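Long-range contacts in F-BAR domain only protein 1 (Danio rerio, PDB 5JP2), which probably acts in an early step of clathrin-mediated endocytosis and here binds an Eps15 peptide through its mu homology domain: residues 111-116 with 126-131; 244-249 with 275-280. All coordinates share one frame; numbering follows the deposited sequence.

Overall arrangement
From the N terminus, strands 17-31 and 39-52 lay down the middle of a long mixed sheet before the chain reaches helix 106-119. Contact 1 closes the short loop between that helix and strand 125-137, folding the helix back onto one end of the sheet. Much later, contact 2 closes a loop of 25 residues, pairing strand 242-250 with strand 266-283. The two loops follow in series, neither enclosing nor crossing the other, and their centres lie about 29 Å apart. Both contacts reach the same sheet: 111-116 with 126-131 packs a helix against strand 125-137, whereas 244-249 with 275-280 zips neighbouring strands near the middle of the mu homology domain.

Contact 1 (111-116 with 126-131); sequences LHLQRE and YNVALL
Leu-113 reaches from helix 106-119 into the angle between Tyr-126 and Val-128 of strand 125-137. Its CD2 methyl lies 4.0 Å from Tyr-126 CB and equally far from Val-128 CG2, and it crosses the valine side chain at about a right angle. Leu-113 also touches Thr-56 and Phe-59 of helix 55-61, while Phe-51 and Leu-87 pack on Val-128. A leucine suits a buried site with apolar neighbours on the strand and on that second helix.

One helical turn later, the backbone of Glu-116 lies over a face of the Tyr-126 ring. Glu-116 CB is 3.9 Å from Tyr-126 CD1, and the carbonyl Glu-116 O comes to 3.8 Å from Tyr-126 CE1. Tyrosine suits the place because its ring gives a flat surface to Glu-116 while its OH finds a weak hydrogen bond to Asn-120 O.

Leu-113, Tyr-126 and Val-128 are thus buried, whereas Glu-116 and His-112 remain partly exposed and touch through few atoms. The Glu-116 side chain, bent at chi2, meets the ring through CB. With CG anti to the backbone N (chi1 178°), the imidazole of His-112 extends to meet Val-128 tip to tip, its CD2 3.7 Å from Val-128 CG2. Asn-127 O stands at the edge of the imidazole, near its plane, but 4.4 Å from His-112 NE2, and no hydrogen bond joins them.

Asn-127 points away from the helix, which puts its amide on the peptide's side of the sheet: OD1 bonds to Ser-50 OG and ND2 to an acidic side chain of the bound peptide. The segment axes approach to 9.2 Å. No hydrogen bond links the helical segment to the strand segment, and their contact therefore rests on van der Waals packing.

Contact 2 (244-249 with 275-280); sequences AVQFVG and FATGKY
Thr-277 and Phe-247 hold each other through both backbone and side chain. Thr-277 N donates to Phe-247 O at 3.1 Å, but the return bond is unusual: Phe-247 N donates to the hydroxyl Thr-277 OG1, also at 3.1 Å. Threonine suits this place because the chain turns a corner just beyond it, and its hydroxyl takes the part a main-chain carbonyl plays in a regular antiparallel ladder. A chi1 of 51° sets OG1 between the backbone N and the carbonyl carbon and leaves CG2 over the centre of the Phe-247 ring, 3.3 Å from its centroid, a close CH-pi contact.

The remaining bonds join main chain to main chain. In the hydrogen-bonded pair Gly-249 and Phe-275, Gly-249 N donates to Phe-275 O at 3.0 Å, and Phe-275 N answers to Gly-249 O from above the carbonyl plane. Glycine is needed because its CA lies over the face of the Phe-275 ring, where a CB would clash. Past the corner, Val-245 N meets Tyr-280 O at 2.9 Å in a nearly straight bond (171°). A water near Val-245 O and Gly-278 O has more acceptors in reach than protons to share; it accepts a weak bond from Tyr-280 N. Ala-244, Gln-246 and Val-248 make backbone bonds outward with Leu-182, Gln-180 and Thr-177, and Ala-276 with Glu-25 and Ile-27.

The edge of Phe-247 points at the face of Tyr-280, a T-shaped pair with planes at 72°, and Tyr-280 OH bonds to Leu-145 O. An alanine in place of Phe-247 would probably leave the Thr-277 methyl and the Tyr-280 face without the ring that touches both.

Val-248 and Ala-276, a non-hydrogen-bonded pair, share the opposite sheet face. With these backbone groups engaged in the sheet, that face offers an apolar surface, consistent with its packing on an aromatic side chain of the bound peptide.

Contact 1 (111-116 with 126-131)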
ATOM      1  N   LEU B 111     -25.606 -12.138  -8.559  1.00 39.41           N
ATOM      2  CA  LEU B 111     -25.092 -13.407  -9.053  1.00 34.39           C
ATOM      3  C   LEU B 111     -23.679 -13.649  -8.556  1.00 43.12           C
ATOM      4  O   LEU B 111     -23.315 -14.779  -8.216  1.00 48.16           O
ATOM      5  CB  LEU B 111     -25.123 -13.431 -10.577  1.00 36.85           C
ATOM      6  CG  LEU B 111     -26.516 -13.516 -11.185  1.00 43.29           C
ATOM      7  CD1 LEU B 111     -26.450 -13.444 -12.679  1.00 43.30           C
ATOM      8  CD2 LEU B 111     -27.158 -14.805 -10.758  1.00 59.16           C
ATOM      9  N   HIS B 112     -22.874 -12.593  -8.495  1.00 33.81           N
ATOM     10  CA  HIS B 112     -21.483 -12.750  -8.088  1.00 33.29           C
ATOM     11  C   HIS B 112     -21.379 -13.208  -6.645  1.00 38.24           C
ATOM     12  O   HIS B 112     -20.573 -14.082  -6.322  1.00 41.55           O
ATOM     13  CB  HIS B 112     -20.727 -11.444  -8.301  1.00 38.79           C
ATOM     14  CG  HIS B 112     -19.303 -11.505  -7.869  1.00 38.81           C
ATOM     15  ND1 HIS B 112     -18.288 -11.872  -8.717  1.00 41.00           N
ATOM     16  CD2 HIS B 112     -18.728 -11.283  -6.667  1.00 49.24           C
ATOM     17  CE1 HIS B 112     -17.146 -11.860  -8.062  1.00 30.73           C
ATOM     18  NE2 HIS B 112     -17.384 -11.507  -6.817  1.00 41.49           N
ATOM     19  N   LEU B 113     -22.176 -12.620  -5.758  1.00 38.45           N
ATOM     20  CA  LEU B 113     -22.134 -13.048  -4.369  1.00 37.30           C
ATOM     21  C   LEU B 113     -22.729 -14.435  -4.201  1.00 36.29           C
ATOM     22  O   LEU B 113     -22.231 -15.219  -3.392  1.00 45.10           O
ATOM     23  CB  LEU B 113     -22.844 -12.029  -3.484  1.00 29.99           C
ATOM     24  CG  LEU B 113     -22.248 -10.630  -3.532  1.00 31.00           C
ATOM     25  CD1 LEU B 113     -23.164  -9.637  -2.860  1.00 32.46           C
ATOM     26  CD2 LEU B 113     -20.865 -10.595  -2.924  1.00 26.49           C
ATOM     27  N   GLN B 114     -23.790 -14.757  -4.950  1.00 56.03           N
ATOM     28  CA  GLN B 114     -24.358 -16.101  -4.893  1.00 45.49           C
ATOM     29  C   GLN B 114     -23.302 -17.139  -5.203  1.00 46.14           C
ATOM     30  O   GLN B 114     -23.232 -18.177  -4.544  1.00 48.16           O
ATOM     31  CB  GLN B 114     -25.515 -16.248  -5.879  1.00 62.30           C
ATOM     32  CG  GLN B 114     -26.800 -15.573  -5.486  1.00 66.03           C
ATOM     33  CD  GLN B 114     -27.888 -15.774  -6.528  1.00 66.84           C
ATOM     34  OE1 GLN B 114     -28.793 -14.957  -6.668  1.00 58.71           O
ATOM     35  NE2 GLN B 114     -27.800 -16.877  -7.264  1.00 84.54           N
ATOM     36  N   ARG B 115     -22.463 -16.871  -6.198  1.00 52.23           N
ATOM     37  CA  ARG B 115     -21.405 -17.811  -6.524  1.00 57.98           C
ATOM     38  C   ARG B 115     -20.397 -17.870  -5.393  1.00 53.78           C
ATOM     39  O   ARG B 115     -19.999 -18.953  -4.958  1.00 66.78           O
ATOM     40  CB  ARG B 115     -20.721 -17.418  -7.830  1.00 47.45           C
ATOM     41  CG  ARG B 115     -19.599 -18.353  -8.223  1.00 69.13           C
ATOM     42  CD  ARG B 115     -19.020 -17.996  -9.587  1.00 90.28           C
ATOM     43  NE  ARG B 115     -17.808 -18.753  -9.905  1.00 92.20           N
ATOM     44  CZ  ARG B 115     -16.572 -18.345  -9.628  1.00 93.84           C
ATOM     45  NH1 ARG B 115     -15.531 -19.096  -9.952  1.00 89.77           N
ATOM     46  NH2 ARG B 115     -16.377 -17.188  -9.013  1.00 82.59           N
ATOM     47  N   GLU B 116     -20.006 -16.708  -4.878  1.00 53.15           N
ATOM     48  CA  GLU B 116     -19.046 -16.677  -3.785  1.00 49.49           C
ATOM     49  C   GLU B 116     -19.565 -17.459  -2.594  1.00 53.15           C
ATOM     50  O   GLU B 116     -18.841 -18.256  -1.994  1.00 61.36           O
ATOM     51  CB  GLU B 116     -18.751 -15.233  -3.404  1.00 56.14           C
ATOM     52  CG  GLU B 116     -17.966 -14.471  -4.448  1.00 59.32           C
ATOM     53  CD  GLU B 116     -16.548 -14.972  -4.602  1.00 50.87           C
ATOM     54  OE1 GLU B 116     -16.075 -15.707  -3.717  1.00 71.39           O
ATOM     55  OE2 GLU B 116     -15.897 -14.620  -5.603  1.00 68.09           O
ATOM     56  N   TYR B 126     -17.824 -11.721   2.001  1.00 43.04           N
ATOM     57  CA  TYR B 126     -17.364 -11.993   0.649  1.00 40.96           C
ATOM     58  C   TYR B 126     -16.751 -10.733   0.067  1.00 36.45           C
ATOM     59  O   TYR B 126     -17.371  -9.672   0.099  1.00 34.26           O
ATOM     60  CB  TYR B 126     -18.509 -12.480  -0.232  1.00 45.59           C
ATOM     61  CG  TYR B 126     -19.190 -13.692   0.330  1.00 43.55           C
ATOM     62  CD1 TYR B 126     -18.495 -14.870   0.513  1.00 43.82           C
ATOM     63  CD2 TYR B 126     -20.528 -13.654   0.692  1.00 51.31           C
ATOM     64  CE1 TYR B 126     -19.111 -15.983   1.042  1.00 55.49           C
ATOM     65  CE2 TYR B 126     -21.154 -14.762   1.224  1.00 53.21           C
ATOM     66  CZ  TYR B 126     -20.439 -15.926   1.398  1.00 60.50           C
ATOM     67  OH  TYR B 126     -21.051 -17.041   1.926  1.00 63.92           O
ATOM     68  N   ASN B 127     -15.541 -10.850  -0.459  1.00 51.31           N
ATOM     69  CA  ASN B 127     -14.811  -9.709  -0.980  1.00 41.98           C
ATOM     70  C   ASN B 127     -14.990  -9.593  -2.486  1.00 37.58           C
ATOM     71  O   ASN B 127     -15.063 -10.597  -3.192  1.00 38.41           O
ATOM     72  CB  ASN B 127     -13.333  -9.821  -0.639  1.00 39.14           C
ATOM     73  CG  ASN B 127     -13.071  -9.653   0.825  1.00 34.84           C
ATOM     74  OD1 ASN B 127     -13.769  -8.917   1.503  1.00 47.37           O
ATOM     75  ND2 ASN B 127     -12.051 -10.322   1.322  1.00 38.35           N
ATOM     76  N   VAL B 128     -15.062  -8.357  -2.965  1.00 37.07           N
ATOM     77  CA  VAL B 128     -15.227  -8.041  -4.377  1.00 25.30           C
ATOM     78  C   VAL B 128     -14.211  -6.982  -4.783  1.00 31.72           C
ATOM     79  O   VAL B 128     -14.087  -5.949  -4.124  1.00 38.55           O
ATOM     80  CB  VAL B 128     -16.650  -7.544  -4.659  1.00 30.56           C
ATOM     81  CG1 VAL B 128     -16.783  -7.165  -6.084  1.00 36.39           C
ATOM     82  CG2 VAL B 128     -17.639  -8.619  -4.296  1.00 36.11           C
ATOM     83  N   ALA B 129     -13.560  -7.195  -5.920  1.00 36.97           N
ATOM     84  CA  ALA B 129     -12.501  -6.317  -6.401  1.00 35.88           C
ATOM     85  C   ALA B 129     -13.109  -5.244  -7.287  1.00 29.76           C
ATOM     86  O   ALA B 129     -13.675  -5.546  -8.333  1.00 52.97           O
ATOM     87  CB  ALA B 129     -11.443  -7.119  -7.151  1.00 43.72           C
ATOM     88  N   LEU B 130     -13.052  -4.000  -6.838  1.00 36.79           N
ATOM     89  CA  LEU B 130     -13.630  -2.902  -7.595  1.00 26.84           C
ATOM     90  C   LEU B 130     -12.670  -2.250  -8.589  1.00 33.63           C
ATOM     91  O   LEU B 130     -13.093  -1.858  -9.678  1.00 45.31           O
ATOM     92  CB  LEU B 130     -14.177  -1.854  -6.635  1.00 30.13           C
ATOM     93  CG  LEU B 130     -15.254  -2.374  -5.685  1.00 35.67           C
ATOM     94  CD1 LEU B 130     -15.884  -1.246  -4.900  1.00 37.60           C
ATOM     95  CD2 LEU B 130     -16.310  -3.110  -6.461  1.00 41.14           C
ATOM     96  N   LEU B 131     -11.411  -2.028  -8.214  1.00 38.14           N
ATOM     97  CA  LEU B 131     -10.575  -1.127  -8.993  1.00 31.68           C
ATOM     98  C   LEU B 131      -9.097  -1.429  -8.813  1.00 38.08           C
ATOM     99  O   LEU B 131      -8.662  -1.819  -7.731  1.00 32.47           O
ATOM    100  CB  LEU B 131     -10.862   0.307  -8.589  1.00 40.03           C
ATOM    101  CG  LEU B 131     -10.184   1.439  -9.322  1.00 46.14           C
ATOM    102  CD1 LEU B 131     -11.006   1.837 -10.504  1.00 56.57           C
ATOM    103  CD2 LEU B 131     -10.058   2.585  -8.361  1.00 49.71           C
TER

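Contact 2 (244-249 with 275-280)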
ATOM      1  N   ALA B 244      18.133  -1.637  -0.259  1.00 33.63           N
ATOM      2  CA  ALA B 244      16.691  -1.810  -0.285  1.00 30.78           C
ATOM      3  C   ALA B 244      16.114  -1.529   1.092  1.00 30.12           C
ATOM      4  O   ALA B 244      16.691  -1.925   2.109  1.00 28.02           O
ATOM      5  CB  ALA B 244      16.315  -3.218  -0.735  1.00 26.39           C
ATOM      6  N   VAL B 245      14.986  -0.818   1.113  1.00 33.45           N
ATOM      7  CA  VAL B 245      14.248  -0.505   2.327  1.00 17.23           C
ATOM      8  C   VAL B 245      12.864  -1.132   2.259  1.00 24.11           C
ATOM      9  O   VAL B 245      12.193  -1.089   1.226  1.00 32.70           O
ATOM     10  CB  VAL B 245      14.136   1.011   2.548  1.00 22.31           C
ATOM     11  CG1 VAL B 245      13.478   1.300   3.875  1.00 30.66           C
ATOM     12  CG2 VAL B 245      15.503   1.634   2.503  1.00 29.30           C
ATOM     13  N   GLN B 246      12.428  -1.675   3.386  1.00 31.89           N
ATOM     14  CA  GLN B 246      11.125  -2.292   3.524  1.00 22.86           C
ATOM     15  C   GLN B 246      10.385  -1.637   4.673  1.00 28.44           C
ATOM     16  O   GLN B 246      10.973  -1.357   5.713  1.00 31.47           O
ATOM     17  CB  GLN B 246      11.263  -3.788   3.759  1.00 28.76           C
ATOM     18  CG  GLN B 246      12.040  -4.451   2.646  1.00 40.27           C
ATOM     19  CD  GLN B 246      12.166  -5.923   2.837  1.00 37.41           C
ATOM     20  OE1 GLN B 246      12.400  -6.393   3.940  1.00 42.11           O
ATOM     21  NE2 GLN B 246      12.069  -6.663   1.753  1.00 56.17           N
ATOM     22  N   PHE B 247       9.100  -1.389   4.479  1.00 30.31           N
ATOM     23  CA  PHE B 247       8.270  -0.892   5.561  1.00 30.53           C
ATOM     24  C   PHE B 247       6.811  -1.114   5.208  1.00 28.83           C
ATOM     25  O   PHE B 247       6.470  -1.498   4.090  1.00 38.74           O
ATOM     26  CB  PHE B 247       8.563   0.584   5.867  1.00 21.26           C
ATOM     27  CG  PHE B 247       8.367   1.520   4.705  1.00 31.96           C
ATOM     28  CD1 PHE B 247       7.090   1.881   4.274  1.00 26.78           C
ATOM     29  CD2 PHE B 247       9.467   2.092   4.081  1.00 27.78           C
ATOM     30  CE1 PHE B 247       6.919   2.749   3.216  1.00 17.72           C
ATOM     31  CE2 PHE B 247       9.306   2.970   3.029  1.00 20.18           C
ATOM     32  CZ  PHE B 247       8.019   3.305   2.602  1.00 24.03           C
ATOM     33  N   VAL B 248       5.948  -0.799   6.174  1.00 31.99           N
ATOM     34  CA  VAL B 248       4.527  -1.091   6.138  1.00 25.68           C
ATOM     35  C   VAL B 248       3.852   0.076   6.835  1.00 28.24           C
ATOM     36  O   VAL B 248       4.467   0.787   7.623  1.00 35.04           O
ATOM     37  CB  VAL B 248       4.204  -2.441   6.838  1.00 44.99           C
ATOM     38  CG1 VAL B 248       2.737  -2.610   7.116  1.00 62.96           C
ATOM     39  CG2 VAL B 248       4.688  -3.594   6.015  1.00 33.02           C
ATOM     40  N   GLY B 249       2.580   0.279   6.535  1.00 34.50           N
ATOM     41  CA  GLY B 249       1.808   1.321   7.173  1.00 34.38           C
ATOM     42  C   GLY B 249       0.344   0.946   7.160  1.00 31.90           C
ATOM     43  O   GLY B 249      -0.074   0.014   6.480  1.00 32.87           O
ATOM     44  N   PHE B 275      -0.529   0.003   3.320  1.00 32.26           N
ATOM     45  CA  PHE B 275       0.442   0.120   2.257  1.00 31.44           C
ATOM     46  C   PHE B 275       1.727  -0.592   2.638  1.00 31.34           C
ATOM     47  O   PHE B 275       1.999  -0.842   3.809  1.00 34.44           O
ATOM     48  CB  PHE B 275       0.689   1.582   1.902  1.00 29.94           C
ATOM     49  CG  PHE B 275       1.210   2.413   3.026  1.00 30.27           C
ATOM     50  CD1 PHE B 275       2.536   2.330   3.415  1.00 37.08           C
ATOM     51  CD2 PHE B 275       0.395   3.320   3.658  1.00 32.36           C
ATOM     52  CE1 PHE B 275       3.023   3.116   4.422  1.00 31.47           C
ATOM     53  CE2 PHE B 275       0.877   4.112   4.665  1.00 34.49           C
ATOM     54  CZ  PHE B 275       2.190   4.010   5.049  1.00 31.98           C
ATOM     55  N   ALA B 276       2.512  -0.925   1.622  1.00 28.39           N
ATOM     56  CA  ALA B 276       3.763  -1.628   1.827  1.00 29.40           C
ATOM     57  C   ALA B 276       4.734  -1.264   0.714  1.00 30.63           C
ATOM     58  O   ALA B 276       4.340  -0.861  -0.377  1.00 29.06           O
ATOM     59  CB  ALA B 276       3.556  -3.139   1.870  1.00 25.25           C
ATOM     60  N   THR B 277       6.017  -1.437   1.003  1.00 32.41           N
ATOM     61  CA  THR B 277       7.033  -1.257  -0.013  1.00 27.15           C
ATOM     62  C   THR B 277       7.039  -2.445  -0.959  1.00 33.68           C
ATOM     63  O   THR B 277       6.842  -3.586  -0.554  1.00 40.22           O
ATOM     64  CB  THR B 277       8.423  -1.121   0.598  1.00 23.13           C
ATOM     65  OG1 THR B 277       8.656  -2.186   1.506  1.00 26.03           O
ATOM     66  CG2 THR B 277       8.580   0.161   1.287  1.00 22.54           C
ATOM     67  N   GLY B 278       7.248  -2.161  -2.225  1.00 29.79           N
ATOM     68  CA  GLY B 278       7.676  -3.164  -3.168  1.00 23.49           C
ATOM     69  C   GLY B 278       9.193  -3.119  -3.217  1.00 33.53           C
ATOM     70  O   GLY B 278       9.862  -3.353  -2.209  1.00 55.16           O
ATOM     71  N   LYS B 279       9.741  -2.941  -4.406  1.00 28.01           N
ATOM     72  CA  LYS B 279      11.146  -2.597  -4.555  1.00 37.71           C
ATOM     73  C   LYS B 279      11.335  -1.112  -4.274  1.00 27.17           C
ATOM     74  O   LYS B 279      10.867  -0.267  -5.038  1.00 34.84           O
ATOM     75  CB  LYS B 279      11.614  -2.974  -5.956  1.00 28.84           C
ATOM     76  CG  LYS B 279      13.104  -2.922  -6.159  1.00 73.87           C
ATOM     77  CD  LYS B 279      13.492  -3.460  -7.535  1.00 50.53           C
ATOM     78  CE  LYS B 279      13.002  -2.548  -8.640  1.00 61.90           C
ATOM     79  NZ  LYS B 279      13.201  -3.137  -9.988  1.00 61.36           N
ATOM     80  N   TYR B 280      12.057  -0.789  -3.211  1.00 32.74           N
ATOM     81  CA  TYR B 280      12.180   0.589  -2.751  1.00 23.72           C
ATOM     82  C   TYR B 280      13.653   0.827  -2.461  1.00 25.92           C
ATOM     83  O   TYR B 280      14.160   0.358  -1.444  1.00 31.56           O
ATOM     84  CB  TYR B 280      11.304   0.794  -1.512  1.00 29.01           C
ATOM     85  CG  TYR B 280      10.964   2.203  -1.135  1.00 21.09           C
ATOM     86  CD1 TYR B 280      11.878   2.994  -0.469  1.00 19.69           C
ATOM     87  CD2 TYR B 280       9.712   2.734  -1.402  1.00 25.05           C
ATOM     88  CE1 TYR B 280      11.580   4.266  -0.113  1.00 17.35           C
ATOM     89  CE2 TYR B 280       9.390   4.025  -1.027  1.00 18.92           C
ATOM     90  CZ  TYR B 280      10.327   4.781  -0.378  1.00 22.54           C
ATOM     91  OH  TYR B 280      10.047   6.067  -0.010  1.00 24.49           O
TER
HETATM   92  O   HOH W   1      12.152  -2.573  -0.741  1.00 34.51           O